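Local coordinates for BDI-0842-like domain-containing protein (Parabacteroides distasonis, PDB 4JM1) that is of unknown function but folds into a small alpha/beta domain resembling the prodomain of alpha-lytic protease, at residues 39-44 against 59-64. Sequence-based numbering, arbitrary orientation.
Sequences MLASQF and VLIVDI
Ala41 faces the strand where helix 38-50 settles on strand 58-63, the second half of a beta-alpha-beta unit that starts with strand 24-29. Its methyl CB touches Ile61 CG1 at 3.8 Å and Val59 CG1 at 4.0 Å, and so small a side chain goes with the close approach of the axes of 39-44 and 59-63, which come within 7.6 Å. Val59 also presses on the helix backbone, its CB 3.6 Å from Ala41 O. With CG1 anti to its own backbone N (chi1 162°), Val59 brings that methyl against Ala41 and to 4.1 Å from Phe44 CB. An alanine in place of Val59 would lack both methyls and would probably loosen the packing against Ala41 and Phe44. Two residues along, Ile61 directs CG1 at the helix, anti to its carbonyl carbon (chi1 -50°), and sets CD1 against Ala41 CA at 3.9 Å, where both Leu40 and Phe44 also reach it. The side chains of Phe44 and Ile61 cross at about a right angle, with CD2 of Phe44 4.1 Å from Ile61 CD1; Leu40 CD2 meets that same methyl, also at 4.1 Å. Tyr5 and Ile9 of helix 3-9 pack on Phe44. Backbone hydrogen bonds to strand 78-83, from Val59 to Ala82 and from Ile61 to Ile79 and Gly80, hold the strand that carries Val59 CG1 and Ile61 CD1.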
# COMPACT_ATOMS: atom_id res chain seq x y z
N MSE A 39 9.48 -5.37 5.08
CA MSE A 39 8.94 -5.57 6.43
C MSE A 39 7.74 -4.65 6.71
O MSE A 39 6.75 -5.04 7.32
CB MSE A 39 10.00 -5.41 7.51
CG MSE A 39 11.08 -6.46 7.44
SE MSE A 39 12.40 -6.46 8.84
CE MSE A 39 11.19 -7.34 10.08
N LEU A 40 7.84 -3.42 6.24
CA LEU A 40 6.73 -2.47 6.32
C LEU A 40 5.51 -2.99 5.56
O LEU A 40 4.39 -2.97 6.09
CB LEU A 40 7.16 -1.10 5.79
CG LEU A 40 6.09 -0.01 5.79
CD1 LEU A 40 5.69 0.37 7.23
CD2 LEU A 40 6.56 1.20 4.97
N ALA A 41 5.74 -3.53 4.37
CA ALA A 41 4.65 -4.09 3.58
C ALA A 41 3.95 -5.21 4.33
O ALA A 41 2.73 -5.27 4.35
CB ALA A 41 5.17 -4.62 2.22
N SER A 42 4.74 -6.07 4.99
CA SER A 42 4.14 -7.19 5.71
C SER A 42 3.34 -6.71 6.92
O SER A 42 2.27 -7.25 7.22
CB SER A 42 5.21 -8.20 6.13
OG SER A 42 4.61 -9.24 6.89
N GLN A 43 3.83 -5.68 7.60
CA GLN A 43 3.08 -5.12 8.73
C GLN A 43 1.75 -4.50 8.29
O GLN A 43 0.72 -4.69 8.95
CB GLN A 43 3.93 -4.09 9.49
CG GLN A 43 5.16 -4.71 10.17
CD GLN A 43 4.78 -5.49 11.39
OE1 GLN A 43 4.73 -6.73 11.39
NE2 GLN A 43 4.49 -4.76 12.45
N PHE A 44 1.77 -3.76 7.19
CA PHE A 44 0.55 -3.21 6.65
C PHE A 44 -0.43 -4.31 6.21
O PHE A 44 -1.64 -4.20 6.41
CB PHE A 44 0.83 -2.27 5.48
CG PHE A 44 1.00 -0.83 5.87
CD1 PHE A 44 -0.05 -0.12 6.43
CD2 PHE A 44 2.18 -0.16 5.59
CE1 PHE A 44 0.08 1.21 6.77
CE2 PHE A 44 2.33 1.19 5.91
CZ PHE A 44 1.28 1.88 6.51
N VAL A 59 0.39 -6.36 -0.19
CA VAL A 59 0.67 -4.93 -0.07
C VAL A 59 1.93 -4.61 -0.85
O VAL A 59 2.93 -5.37 -0.80
CB VAL A 59 0.82 -4.51 1.40
CG1 VAL A 59 1.55 -3.14 1.55
CG2 VAL A 59 -0.56 -4.52 2.05
N LEU A 60 1.88 -3.47 -1.56
CA LEU A 60 3.00 -2.92 -2.29
C LEU A 60 3.29 -1.55 -1.69
O LEU A 60 2.37 -0.75 -1.53
CB LEU A 60 2.71 -2.81 -3.80
CG LEU A 60 2.20 -4.10 -4.43
CD1 LEU A 60 1.71 -3.79 -5.86
CD2 LEU A 60 3.26 -5.22 -4.39
N ILE A 61 4.56 -1.28 -1.40
CA ILE A 61 5.01 0.04 -0.96
C ILE A 61 5.63 0.77 -2.14
O ILE A 61 6.42 0.20 -2.88
CB ILE A 61 6.01 -0.03 0.21
CG1 ILE A 61 5.48 -0.94 1.34
CG2 ILE A 61 6.37 1.41 0.70
CD1 ILE A 61 4.24 -0.46 2.09
N VAL A 62 5.22 2.02 -2.32
CA VAL A 62 5.81 2.91 -3.29
C VAL A 62 6.19 4.24 -2.62
O VAL A 62 5.77 4.54 -1.49
CB VAL A 62 4.80 3.18 -4.48
CG1 VAL A 62 4.45 1.88 -5.25
CG2 VAL A 62 3.55 3.94 -4.04
N ASP A 63 7.06 5.00 -3.30
CA ASP A 63 7.48 6.33 -2.81
C ASP A 63 6.47 7.35 -3.31
O ASP A 63 6.26 7.48 -4.52
CB ASP A 63 8.89 6.63 -3.31
CG ASP A 63 9.50 7.90 -2.70
OD1 ASP A 63 8.78 8.74 -2.11
OD2 ASP A 63 10.74 8.03 -2.81
N ILE A 64 5.87 8.10 -2.38
CA ILE A 64 4.96 9.19 -2.72
C ILE A 64 5.57 10.20 -3.71
O ILE A 64 4.86 10.82 -4.51
CB ILE A 64 4.48 9.94 -1.44
CG1 ILE A 64 3.27 10.84 -1.71
CG2 ILE A 64 5.65 10.75 -0.78
CD1 ILE A 64 1.96 10.09 -2.00